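Lactaldehyde dehydrogenase (Escherichia coli, PDB 2IMP) catalyses the NAD-dependent oxidation of L-lactaldehyde to L-lactate in L-fucose and L-rhamnose breakdown, and also oxidises glycolaldehyde. Local coordinates at the interface of chains A and B. Sequence-based numbering; all coordinates share one arbitrary frame. Chains: chain A/B, Lactaldehyde dehydrogenase.

Contact 1: the interface of chains A and B. Residues chain A 427, 430, 432-435, 452; chain B 139, 141, 473-475.
Strand 434-437 of chain A runs parallel to strand 470-478 of chain B, with A:Glu434 opposite B:Val474, whose N and O bond to A:Gly433 and A:Thr435 on either side. B:Val474 N donates to A:Gly433 O at 2.8 Å, and A:Thr435 N to B:Val474 O at 2.9 Å. This is the swapped-strand interface of the aldehyde dehydrogenase family, in which the oligomerisation arm of one subunit extends the catalytic-domain sheet of the other.

B:Gln473 is the polar link beside this seam. Its CG lies anti to the backbone N (chi1 170°) and the chain runs on extended, carrying the amide to the C-terminal end of helix 420-429. There B:Gln473 NE2 donates a hydrogen bond to A:Ile427 O at 2.9 Å, on a carbonyl lone pair and nearly in its own amide plane. Glutamine suits the place because its other amide atom accepts: B:Arg141 grips B:Gln473 OE1 side-on, through NE at 2.7 Å and NH2 at 2.8 Å, with OE1 lying in the guanidinium plane. This grip from within the same arm fixes which way round the amide sits and is likely to polarise it, strengthening the NE2 donor. A water bonded to OE1 and A:Ile427 O also reaches A:Leu430 O at 2.7 Å.

The arginine is long enough to serve two further neighbours. A bend at chi2 (-65°) takes the guanidinium away from A:Trp452, whose broad indole offers an apolar rim to the arginine's methylenes, CH2 to B:Arg141 CB at 3.7 Å. The ring and guanidinium planes stand 78° apart. At the other end, the branching of A:Ile427 supplies a methyl, CG2, for the guanidinium edge, in its plane, 3.5 Å from B:Arg141 NH2.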
# COMPACT_ATOMS: atom_id res chain seq x y z
N ILE A 427 18.24 -6.28 16.20
CA ILE A 427 16.96 -6.02 15.57
C ILE A 427 16.19 -7.33 15.29
O ILE A 427 15.01 -7.46 15.61
CB ILE A 427 17.14 -5.27 14.23
CG1 ILE A 427 17.64 -3.84 14.50
CG2 ILE A 427 15.84 -5.25 13.44
CD1 ILE A 427 18.02 -3.08 13.26
N LEU A 430 15.54 -9.20 19.01
CA LEU A 430 14.65 -8.55 19.98
C LEU A 430 13.14 -8.67 19.64
O LEU A 430 12.69 -8.23 18.58
CB LEU A 430 15.04 -7.08 20.14
CG LEU A 430 16.35 -6.87 20.92
CD1 LEU A 430 16.80 -5.42 20.86
CD2 LEU A 430 16.12 -7.29 22.36
N PHE A 432 10.16 -7.11 20.37
CA PHE A 432 9.44 -5.93 20.83
C PHE A 432 8.78 -5.11 19.70
O PHE A 432 9.22 -5.17 18.55
CB PHE A 432 10.39 -5.02 21.63
CG PHE A 432 10.90 -5.63 22.91
CD1 PHE A 432 11.82 -6.67 22.88
CD2 PHE A 432 10.39 -5.21 24.13
CE1 PHE A 432 12.25 -7.27 24.06
CE2 PHE A 432 10.82 -5.80 25.32
CZ PHE A 432 11.73 -6.84 25.28
N GLY A 433 7.74 -4.37 20.04
CA GLY A 433 7.06 -3.56 19.04
C GLY A 433 7.92 -2.39 18.59
O GLY A 433 7.68 -1.79 17.54
N GLU A 434 8.93 -2.08 19.40
CA GLU A 434 9.84 -0.99 19.09
C GLU A 434 11.29 -1.24 19.56
O GLU A 434 11.53 -1.78 20.64
CB GLU A 434 9.36 0.32 19.74
CG GLU A 434 7.96 0.76 19.36
CD GLU A 434 7.54 2.01 20.12
OE1 GLU A 434 7.95 2.16 21.29
OE2 GLU A 434 6.78 2.82 19.55
N THR A 435 12.24 -0.83 18.73
CA THR A 435 13.65 -0.95 19.05
C THR A 435 14.44 0.32 18.70
O THR A 435 14.56 0.68 17.53
CB THR A 435 14.32 -2.14 18.32
OG1 THR A 435 13.72 -3.37 18.73
CG2 THR A 435 15.81 -2.20 18.66
N TRP A 452 4.00 -6.04 22.03
CA TRP A 452 3.93 -7.48 21.89
C TRP A 452 3.51 -8.13 23.22
O TRP A 452 3.53 -7.47 24.26
CB TRP A 452 5.29 -8.04 21.48
CG TRP A 452 5.71 -7.74 20.07
CD1 TRP A 452 5.38 -6.64 19.33
CD2 TRP A 452 6.58 -8.53 19.26
NE1 TRP A 452 5.99 -6.71 18.10
CE2 TRP A 452 6.73 -7.86 18.03
CE3 TRP A 452 7.24 -9.75 19.46
CZ2 TRP A 452 7.53 -8.36 16.99
CZ3 TRP A 452 8.03 -10.26 18.42
CH2 TRP A 452 8.16 -9.56 17.21
N PHE B 139 9.30 -3.39 10.41
CA PHE B 139 9.32 -4.78 9.96
C PHE B 139 8.06 -5.56 10.34
O PHE B 139 7.43 -5.29 11.37
CB PHE B 139 10.50 -5.54 10.57
CG PHE B 139 11.85 -4.99 10.22
CD1 PHE B 139 12.38 -3.92 10.93
CD2 PHE B 139 12.61 -5.58 9.21
CE1 PHE B 139 13.67 -3.45 10.66
CE2 PHE B 139 13.90 -5.12 8.93
CZ PHE B 139 14.43 -4.05 9.65
N ARG B 141 6.81 -9.01 11.61
CA ARG B 141 7.27 -10.24 12.24
C ARG B 141 6.13 -11.21 12.58
O ARG B 141 4.97 -10.81 12.66
CB ARG B 141 8.01 -9.93 13.55
CG ARG B 141 9.07 -8.85 13.48
CD ARG B 141 10.23 -9.24 12.59
NE ARG B 141 11.37 -8.36 12.79
CZ ARG B 141 12.44 -8.31 12.01
NH1 ARG B 141 12.53 -9.10 10.94
NH2 ARG B 141 13.44 -7.48 12.29
N GLN B 473 7.38 -4.45 14.16
CA GLN B 473 8.54 -4.09 14.94
C GLN B 473 9.12 -2.80 14.35
O GLN B 473 9.70 -2.81 13.26
CB GLN B 473 9.63 -5.18 14.95
CG GLN B 473 10.95 -4.66 15.58
CD GLN B 473 12.10 -5.66 15.52
OE1 GLN B 473 12.17 -6.48 14.61
NE2 GLN B 473 13.00 -5.58 16.50
N VAL B 474 8.89 -1.68 15.03
CA VAL B 474 9.38 -0.41 14.56
C VAL B 474 10.78 -0.08 15.08
O VAL B 474 11.00 0.08 16.29
CB VAL B 474 8.40 0.74 14.93
CG1 VAL B 474 8.94 2.07 14.41
CG2 VAL B 474 7.03 0.46 14.32
N VAL B 475 11.72 0.01 14.15
CA VAL B 475 13.09 0.31 14.49
C VAL B 475 13.53 1.76 14.19
O VAL B 475 13.45 2.22 13.05
CB VAL B 475 14.07 -0.64 13.76
CG1 VAL B 475 15.50 -0.36 14.19
CG2 VAL B 475 13.69 -2.09 14.05
O HOH W 1 12.35 -9.07 16.05

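Contact 2: the interface of chains A and B. Residues chain A 139, 141, 473, 475-477; chain B 427, 435, 437.
B:Ile427, on helix 420-429, packs its branched side chain against A:Val475 of strand 470-478, in the arm-to-sheet exchange typical of aldehyde dehydrogenases. CG2 anti to the backbone N and CG1 beside it (chi1 -69°) send the two branches of the isoleucine toward the valine: B:Ile427 CD1 lies 3.8 Å from A:Val475 CG1, and B:Ile427 CG2 lies 3.9 Å from A:Val475 CG2. CG2 of B:Ile427 also meets the rim of A:Phe139, 4.0 Å from CE1, with the two side chains crossing at about a right angle.

A:Val475 suits a strand through its beta branching, and both its methyls work. A:Val475 CG1, anti to the backbone N (chi1 -177°), touches B:Ile427 on the helix and also B:Ile437 CD1, at 3.8 Å. B:Ile437 continues the apolar row to A:Leu477, whose CD1 comes within 3.6 Å of B:Ile437 CG2. Between these side chains the parallel pairing runs through A:Tyr476, whose N donates to B:Thr435 O at 3.0 Å and whose O accepts from B:Ile437 N at 3.0 Å.

B:Thr435 adds a side-chain bond. Its hydroxyl OG1 takes an N-H from A:Gln473 NE2 at 3.2 Å, close to the amide plane, while the same nitrogen donates to B:Ile427 O. A leucine in place of A:Gln473 would probably leave B:Ile427 O and B:Thr435 OG1 without this donor and the guanidinium of A:Arg141 without its acceptor and freer to turn.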
# COMPACT_ATOMS: atom_id res chain seq x y z
N PHE A 139 -14.30 -1.16 0.73
CA PHE A 139 -14.39 0.16 1.34
C PHE A 139 -13.96 0.18 2.81
O PHE A 139 -14.12 -0.80 3.53
CB PHE A 139 -15.83 0.69 1.30
CG PHE A 139 -16.40 0.84 -0.08
CD1 PHE A 139 -16.95 -0.25 -0.74
CD2 PHE A 139 -16.44 2.09 -0.69
CE1 PHE A 139 -17.56 -0.09 -1.99
CE2 PHE A 139 -17.04 2.26 -1.94
CZ PHE A 139 -17.60 1.16 -2.59
N ARG A 141 -14.84 1.70 6.27
CA ARG A 141 -15.91 2.38 7.00
C ARG A 141 -15.58 2.60 8.48
O ARG A 141 -14.71 1.94 9.04
CB ARG A 141 -17.20 1.56 6.93
CG ARG A 141 -17.61 1.06 5.56
CD ARG A 141 -17.95 2.20 4.62
NE ARG A 141 -18.66 1.72 3.43
CZ ARG A 141 -18.89 2.44 2.34
NH1 ARG A 141 -18.46 3.70 2.27
NH2 ARG A 141 -19.55 1.91 1.32
N GLN A 473 -15.69 -3.11 4.35
CA GLN A 473 -16.93 -3.54 3.73
C GLN A 473 -16.60 -4.01 2.31
O GLN A 473 -16.29 -3.20 1.43
CB GLN A 473 -17.99 -2.44 3.67
CG GLN A 473 -19.19 -2.85 2.79
CD GLN A 473 -20.24 -1.75 2.61
OE1 GLN A 473 -19.91 -0.57 2.63
NE2 GLN A 473 -21.49 -2.15 2.41
N VAL A 475 -17.55 -5.32 -1.17
CA VAL A 475 -18.66 -5.38 -2.09
C VAL A 475 -18.38 -6.18 -3.38
O VAL A 475 -17.46 -5.87 -4.14
CB VAL A 475 -19.12 -3.97 -2.50
CG1 VAL A 475 -20.34 -4.05 -3.41
CG2 VAL A 475 -19.44 -3.15 -1.25
N TYR A 476 -19.17 -7.23 -3.59
CA TYR A 476 -19.04 -8.03 -4.79
C TYR A 476 -20.10 -7.60 -5.82
O TYR A 476 -21.25 -8.04 -5.78
CB TYR A 476 -19.19 -9.52 -4.48
CG TYR A 476 -18.10 -10.10 -3.61
CD1 TYR A 476 -18.11 -9.93 -2.22
CD2 TYR A 476 -17.05 -10.84 -4.17
CE1 TYR A 476 -17.12 -10.50 -1.42
CE2 TYR A 476 -16.05 -11.40 -3.37
CZ TYR A 476 -16.10 -11.23 -1.99
OH TYR A 476 -15.12 -11.78 -1.19
N LEU A 477 -19.70 -6.69 -6.69
CA LEU A 477 -20.59 -6.16 -7.71
C LEU A 477 -20.56 -6.99 -9.01
O LEU A 477 -19.66 -6.84 -9.84
CB LEU A 477 -20.20 -4.70 -7.99
CG LEU A 477 -21.10 -3.86 -8.89
CD1 LEU A 477 -22.56 -4.04 -8.51
CD2 LEU A 477 -20.68 -2.40 -8.77
N ILE B 427 -25.18 -0.04 -0.74
CA ILE B 427 -23.79 -0.20 -0.35
C ILE B 427 -23.42 0.74 0.81
O ILE B 427 -22.83 0.34 1.81
CB ILE B 427 -22.84 0.07 -1.54
CG1 ILE B 427 -22.99 -1.03 -2.59
CG2 ILE B 427 -21.40 0.18 -1.05
CD1 ILE B 427 -22.24 -0.76 -3.87
N THR B 435 -21.14 -7.28 1.10
CA THR B 435 -22.38 -7.00 0.40
C THR B 435 -22.37 -7.54 -1.04
O THR B 435 -21.59 -7.08 -1.87
CB THR B 435 -22.70 -5.48 0.33
OG1 THR B 435 -22.87 -4.96 1.66
CG2 THR B 435 -23.98 -5.25 -0.45
N ILE B 437 -24.04 -8.04 -4.67
CA ILE B 437 -24.99 -7.44 -5.58
C ILE B 437 -25.30 -8.30 -6.83
O ILE B 437 -24.41 -8.60 -7.63
CB ILE B 437 -24.50 -6.05 -6.02
CG1 ILE B 437 -24.27 -5.18 -4.79
CG2 ILE B 437 -25.53 -5.40 -6.95
CD1 ILE B 437 -23.78 -3.79 -5.10
O HOH W 2 -21.68 0.58 4.72

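The centres of the C-alpha atoms of contact 1 and contact 2 are about 35 Å apart. They are overlapping parts of one two-fold interface, sharing Phe139, Arg141, Gln473, Val475, Ile427 and Thr435 with the chains swapped; contact 1 covers the start of the strand pairing and contact 2 carries it further. The exchange is therefore reciprocal, tying each subunit to its partner at two distant places within the homotetramer. The centre of contact 1 is about 13 Å from A:Cys285, so the partner's arm may help steady that active site; by the two-fold symmetry contact 2 should stand in a similar relation to that of chain B.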